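Local coordinates for endoglucanase, glycoside hydrolase family 5 protein (Cytophaga hutchinsonii, PDB 5IHS) that probably cuts internal beta-1,4-glucosidic bonds in cellulose, as an endoglucanase of glycoside hydrolase family 5 built on a TIM barrel, at residues A86-G89 against G94-E97; I154-N159 against F245-G250. All blocks are in the same frame, centred on the assembly; numbering follows the deposited sequence.

Contact 1 of 2, residues A86-G89 against G94-E97; sequences AAMG and GYLE
A Met-aromatic contact joins Met88, near the end of strand 83-89, to Tyr95 in the loop that follows. Met88 SD lies 4.6 Å from the centroid of the Tyr95 ring and 46° off its normal, an oblique approach. The methyl comes closer: the chain runs extended to the sulfur and then bends (chi3 66°), which brings Met88 CE to 3.5 Å from Tyr95 CG and 3.6 Å from Tyr95 CB, the base of the side chain. Beyond the contact, Tyr95 meets Phe139 of helix 133-147 edge-to-face. The polar part is backbone alone. Tyr95 N donates to Gly89 O at 2.8 Å with an N-H...O angle of 158°, the donor tilted out of the carbonyl plane. The same oxygen takes a CA-H...O contact from Gly94 CA at 3.5 Å; a CB on Gly94 would run into it. With a serine in place of Tyr95, the Met88 methyl would probably lose the ring base it rests on, and Phe139 its aromatic partner. The loop is thus closed by main-chain polarity, which needs no particular side chain at Tyr95, while the thioether and the base of the ring add a buried, largely apolar contact beside it.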
loop_
_atom_site.group_PDB
_atom_site.type_symbol
_atom_site.label_atom_id
_atom_site.label_comp_id
_atom_site.label_asym_id
_atom_site.label_seq_id
_atom_site.Cartn_x
_atom_site.Cartn_y
_atom_site.Cartn_z
ATOM N N ALA A 86 2.234 -4.052 4.670
ATOM C CA ALA A 86 1.789 -4.932 5.747
ATOM C C ALA A 86 0.309 -4.644 5.985
ATOM O O ALA A 86 -0.040 -3.578 6.496
ATOM C CB ALA A 86 2.611 -4.676 7.008
ATOM N N ALA A 87 -0.555 -5.590 5.598
ATOM C CA ALA A 87 -2.011 -5.419 5.615
ATOM C C ALA A 87 -2.553 -6.002 6.917
ATOM O O ALA A 87 -2.981 -7.158 6.975
ATOM C CB ALA A 87 -2.635 -6.087 4.391
ATOM N N MET A 88 -2.557 -5.184 7.967
ATOM C CA MET A 88 -2.955 -5.653 9.288
ATOM C C MET A 88 -4.477 -5.715 9.378
ATOM O O MET A 88 -5.160 -4.685 9.383
ATOM C CB MET A 88 -2.412 -4.734 10.375
ATOM C CG MET A 88 -2.605 -5.355 11.749
ATOM S SD MET A 88 -2.149 -4.336 13.155
ATOM C CE MET A 88 -3.375 -3.039 13.016
ATOM N N GLY A 89 -5.021 -6.927 9.464
ATOM C CA GLY A 89 -6.457 -7.061 9.638
ATOM C C GLY A 89 -6.896 -6.469 10.965
ATOM O O GLY A 89 -6.202 -6.577 11.974
ATOM N N GLY A 94 -8.828 -9.991 13.903
ATOM C CA GLY A 94 -7.603 -9.269 13.647
ATOM C C GLY A 94 -7.149 -8.480 14.858
ATOM O O GLY A 94 -7.268 -8.935 15.999
ATOM N N TYR A 95 -6.657 -7.268 14.597
ATOM C CA TYR A 95 -6.041 -6.435 15.625
ATOM C C TYR A 95 -6.988 -6.116 16.783
ATOM O O TYR A 95 -6.552 -6.049 17.936
ATOM C CB TYR A 95 -5.527 -5.147 14.973
ATOM C CG TYR A 95 -5.009 -4.135 15.964
ATOM C CD1 TYR A 95 -3.768 -4.315 16.560
ATOM C CD2 TYR A 95 -5.753 -3.013 16.315
ATOM C CE1 TYR A 95 -3.273 -3.416 17.485
ATOM C CE2 TYR A 95 -5.264 -2.108 17.252
ATOM C CZ TYR A 95 -4.023 -2.323 17.832
ATOM O OH TYR A 95 -3.547 -1.423 18.758
ATOM N N LEU A 96 -8.269 -5.852 16.511
ATOM C CA LEU A 96 -9.148 -5.485 17.623
ATOM C C LEU A 96 -9.233 -6.604 18.657
ATOM O O LEU A 96 -9.266 -6.341 19.863
ATOM C CB LEU A 96 -10.541 -5.093 17.127
ATOM C CG LEU A 96 -10.610 -3.842 16.246
ATOM C CD1 LEU A 96 -12.042 -3.605 15.787
ATOM C CD2 LEU A 96 -10.054 -2.608 16.951
ATOM N N GLU A 97 -9.262 -7.858 18.207
ATOM C CA GLU A 97 -9.346 -8.997 19.113
ATOM C C GLU A 97 -7.983 -9.477 19.588
ATOM O O GLU A 97 -7.868 -9.968 20.720
ATOM C CB GLU A 97 -10.042 -10.158 18.406
ATOM C CG GLU A 97 -11.516 -9.947 18.200
ATOM C CD GLU A 97 -12.339 -10.707 19.205
ATOM O OE1 GLU A 97 -11.994 -10.667 20.403
ATOM O OE2 GLU A 97 -13.320 -11.360 18.790
#

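Contact 2 of 2, residues I154-N159 against F245-G250; sequences IYEVYN and FVTEYG
Glu156 reaches across the barrel interior to Thr247. From CB the chain runs straight out: CG is anti to the backbone N (chi1 176°), and the extension beyond it carries the carboxylate over to the other strand. Glu156 CD stands 3.6 Å from Thr247 CB. Glu156 OE1 passes 3.4 Å from Thr247 CB. Glu156 OE2 accepts a hydrogen bond from Thr247 OG1 at 2.6 Å, the hydroxyl lying well out of the carboxylate plane, by 45°; that hydroxyl is also hydrogen-bonded to His220. Toward the strand beginnings, Ile154 CD1 meets Phe245 CE2 at 4.1 Å, the side chains approaching head-on from their strands. Toward the strand ends a water bridges the segments, accepting from Asn159 ND2 at 2.9 Å and donating to Glu248 OE1 at 2.7 Å. Arg85 forms salt bridges with both Glu156 OE1 and Glu248 OE1; Glu248, also held by Tyr222, stands where family 5 enzymes carry their nucleophile, consistent with a place in the active site. Strands 153-156 and 244-249 are fourth and seventh in the barrel, with strands 191-193 and 215-221 between them; Tyr158 packs edge-to-face on Tyr174 of helix 167-185, and Tyr249 OH is hydrogen-bonded to Tyr269 of helix 262-274.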
loop_
_atom_site.group_PDB
_atom_site.type_symbol
_atom_site.label_atom_id
_atom_site.label_comp_id
_atom_site.label_asym_id
_atom_site.label_seq_id
_atom_site.Cartn_x
_atom_site.Cartn_y
_atom_site.Cartn_z
ATOM N N ILE A 154 5.650 4.567 5.718
ATOM C CA ILE A 154 4.458 5.188 5.145
ATOM C C ILE A 154 3.263 4.631 5.917
ATOM O O ILE A 154 3.165 3.416 6.115
ATOM C CB ILE A 154 4.334 4.840 3.644
ATOM C CG1 ILE A 154 5.561 5.338 2.867
ATOM C CG2 ILE A 154 3.039 5.401 3.060
ATOM C CD1 ILE A 154 5.710 4.699 1.500
ATOM N N TYR A 155 2.376 5.509 6.390
ATOM C CA TYR A 155 1.201 5.082 7.141
ATOM C C TYR A 155 -0.024 5.063 6.234
ATOM O O TYR A 155 -0.218 5.980 5.436
ATOM C CB TYR A 155 0.921 6.026 8.309
ATOM C CG TYR A 155 2.078 6.211 9.256
ATOM C CD1 TYR A 155 2.280 5.347 10.318
ATOM C CD2 TYR A 155 2.964 7.261 9.096
ATOM C CE1 TYR A 155 3.338 5.527 11.195
ATOM C CE2 TYR A 155 4.024 7.452 9.971
ATOM C CZ TYR A 155 4.204 6.585 11.017
ATOM O OH TYR A 155 5.255 6.736 11.895
ATOM N N GLU A 156 -0.877 4.047 6.383
ATOM C CA GLU A 156 -2.127 3.930 5.628
ATOM C C GLU A 156 -3.235 3.679 6.650
ATOM O O GLU A 156 -3.377 2.580 7.191
ATOM C CB GLU A 156 -2.010 2.837 4.569
ATOM C CG GLU A 156 -3.304 2.600 3.809
ATOM C CD GLU A 156 -3.200 1.534 2.735
ATOM O OE1 GLU A 156 -2.158 0.846 2.644
ATOM O OE2 GLU A 156 -4.188 1.396 1.956
ATOM N N VAL A 157 -4.011 4.729 6.946
ATOM C CA VAL A 157 -4.852 4.728 8.146
ATOM C C VAL A 157 -6.218 4.077 7.987
ATOM O O VAL A 157 -6.876 3.807 9.001
ATOM C CB VAL A 157 -5.016 6.151 8.716
ATOM C CG1 VAL A 157 -3.655 6.718 9.120
ATOM C CG2 VAL A 157 -5.733 7.079 7.741
ATOM N N TYR A 158 -6.663 3.802 6.763
ATOM C CA TYR A 158 -8.011 3.251 6.561
ATOM C C TYR A 158 -8.059 2.621 5.160
ATOM O O TYR A 158 -8.442 3.284 4.197
ATOM C CB TYR A 158 -9.054 4.354 6.704
ATOM C CG TYR A 158 -10.509 3.922 6.786
ATOM C CD1 TYR A 158 -10.921 2.651 6.414
ATOM C CD2 TYR A 158 -11.474 4.816 7.241
ATOM C CE1 TYR A 158 -12.258 2.287 6.486
ATOM C CE2 TYR A 158 -12.805 4.461 7.318
ATOM C CZ TYR A 158 -13.192 3.195 6.937
ATOM O OH TYR A 158 -14.507 2.793 6.989
ATOM N N ASN A 159 -7.717 1.327 5.072
ATOM C CA ASN A 159 -7.636 0.622 3.795
ATOM C C ASN A 159 -8.754 0.973 2.812
ATOM O O ASN A 159 -8.486 1.563 1.753
ATOM C CB ASN A 159 -7.643 -0.880 4.079
ATOM C CG ASN A 159 -7.770 -1.716 2.822
ATOM O OD1 ASN A 159 -7.081 -1.470 1.843
ATOM N ND2 ASN A 159 -8.672 -2.696 2.829
ATOM N N PHE A 245 -2.000 7.431 -4.235
ATOM C CA PHE A 245 -1.113 6.281 -4.058
ATOM C C PHE A 245 -1.967 5.029 -4.232
ATOM O O PHE A 245 -2.974 4.861 -3.533
ATOM C CB PHE A 245 -0.485 6.345 -2.655
ATOM C CG PHE A 245 0.738 5.459 -2.433
ATOM C CD1 PHE A 245 0.784 4.116 -2.779
ATOM C CD2 PHE A 245 1.858 5.995 -1.811
ATOM C CE1 PHE A 245 1.912 3.347 -2.539
ATOM C CE2 PHE A 245 2.988 5.219 -1.569
ATOM C CZ PHE A 245 2.999 3.899 -1.924
ATOM N N VAL A 246 -1.593 4.167 -5.178
ATOM C CA VAL A 246 -2.290 2.898 -5.368
ATOM C C VAL A 246 -1.699 1.901 -4.373
ATOM O O VAL A 246 -0.769 1.144 -4.678
ATOM C CB VAL A 246 -2.233 2.423 -6.828
ATOM C CG1 VAL A 246 -2.828 1.025 -6.961
ATOM C CG2 VAL A 246 -2.997 3.395 -7.715
ATOM N N THR A 247 -2.230 1.896 -3.147
ATOM C CA THR A 247 -1.689 0.985 -2.149
ATOM C C THR A 247 -2.123 -0.445 -2.391
ATOM O O THR A 247 -1.562 -1.348 -1.764
ATOM C CB THR A 247 -2.049 1.411 -0.722
ATOM O OG1 THR A 247 -3.467 1.388 -0.592
ATOM C CG2 THR A 247 -1.497 2.804 -0.377
ATOM N N GLU A 248 -3.093 -0.667 -3.278
ATOM C CA GLU A 248 -3.531 -2.013 -3.609
ATOM C C GLU A 248 -4.140 -2.015 -5.002
ATOM O O GLU A 248 -5.020 -1.192 -5.307
ATOM C CB GLU A 248 -4.577 -2.494 -2.598
ATOM C CG GLU A 248 -4.850 -3.967 -2.661
ATOM C CD GLU A 248 -5.998 -4.373 -1.751
ATOM O OE1 GLU A 248 -5.913 -4.118 -0.520
ATOM O OE2 GLU A 248 -6.983 -4.939 -2.284
ATOM N N TYR A 249 -3.716 -2.964 -5.833
ATOM C CA TYR A 249 -4.401 -3.225 -7.094
ATOM C C TYR A 249 -4.276 -4.709 -7.389
ATOM O O TYR A 249 -3.340 -5.376 -6.945
ATOM C CB TYR A 249 -3.840 -2.384 -8.277
ATOM C CG TYR A 249 -2.498 -2.890 -8.750
ATOM C CD1 TYR A 249 -1.330 -2.508 -8.104
ATOM C CD2 TYR A 249 -2.387 -3.767 -9.829
ATOM C CE1 TYR A 249 -0.092 -3.004 -8.492
ATOM C CE2 TYR A 249 -1.153 -4.270 -10.225
ATOM C CZ TYR A 249 -0.009 -3.893 -9.547
ATOM O OH TYR A 249 1.192 -4.422 -9.944
ATOM N N GLY A 250 -5.213 -5.224 -8.176
ATOM C CA GLY A 250 -5.143 -6.575 -8.673
ATOM C C GLY A 250 -4.912 -6.634 -10.177
ATOM O O GLY A 250 -4.783 -5.625 -10.861
HETATM O O HOH W 1 -8.505 -4.213 0.313
#

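How the contacts relate
After helix 28-32 and the antiparallel pair of strands 35-38 and 41-44, the chain enters the barrel with strand 53-57, then forms strand 83-89, where contact 1 closes a short loop with only four residues between its segments, ahead of helix 99-116. After strand 119-125 and helix 133-147 it enters strand 153-156, and contact 2 closes a longer loop, 85 residues, on reaching strand 244-249. The two follow in series, neither nested nor crossed. The centres of contact 1 and contact 2 lie about 15 Å apart, their nearest atoms about 6 Å. Contact 1 fastens a loop to the end of the second barrel strand, whereas contact 2 joins the fourth and seventh through the core; strand 119-125 borders both.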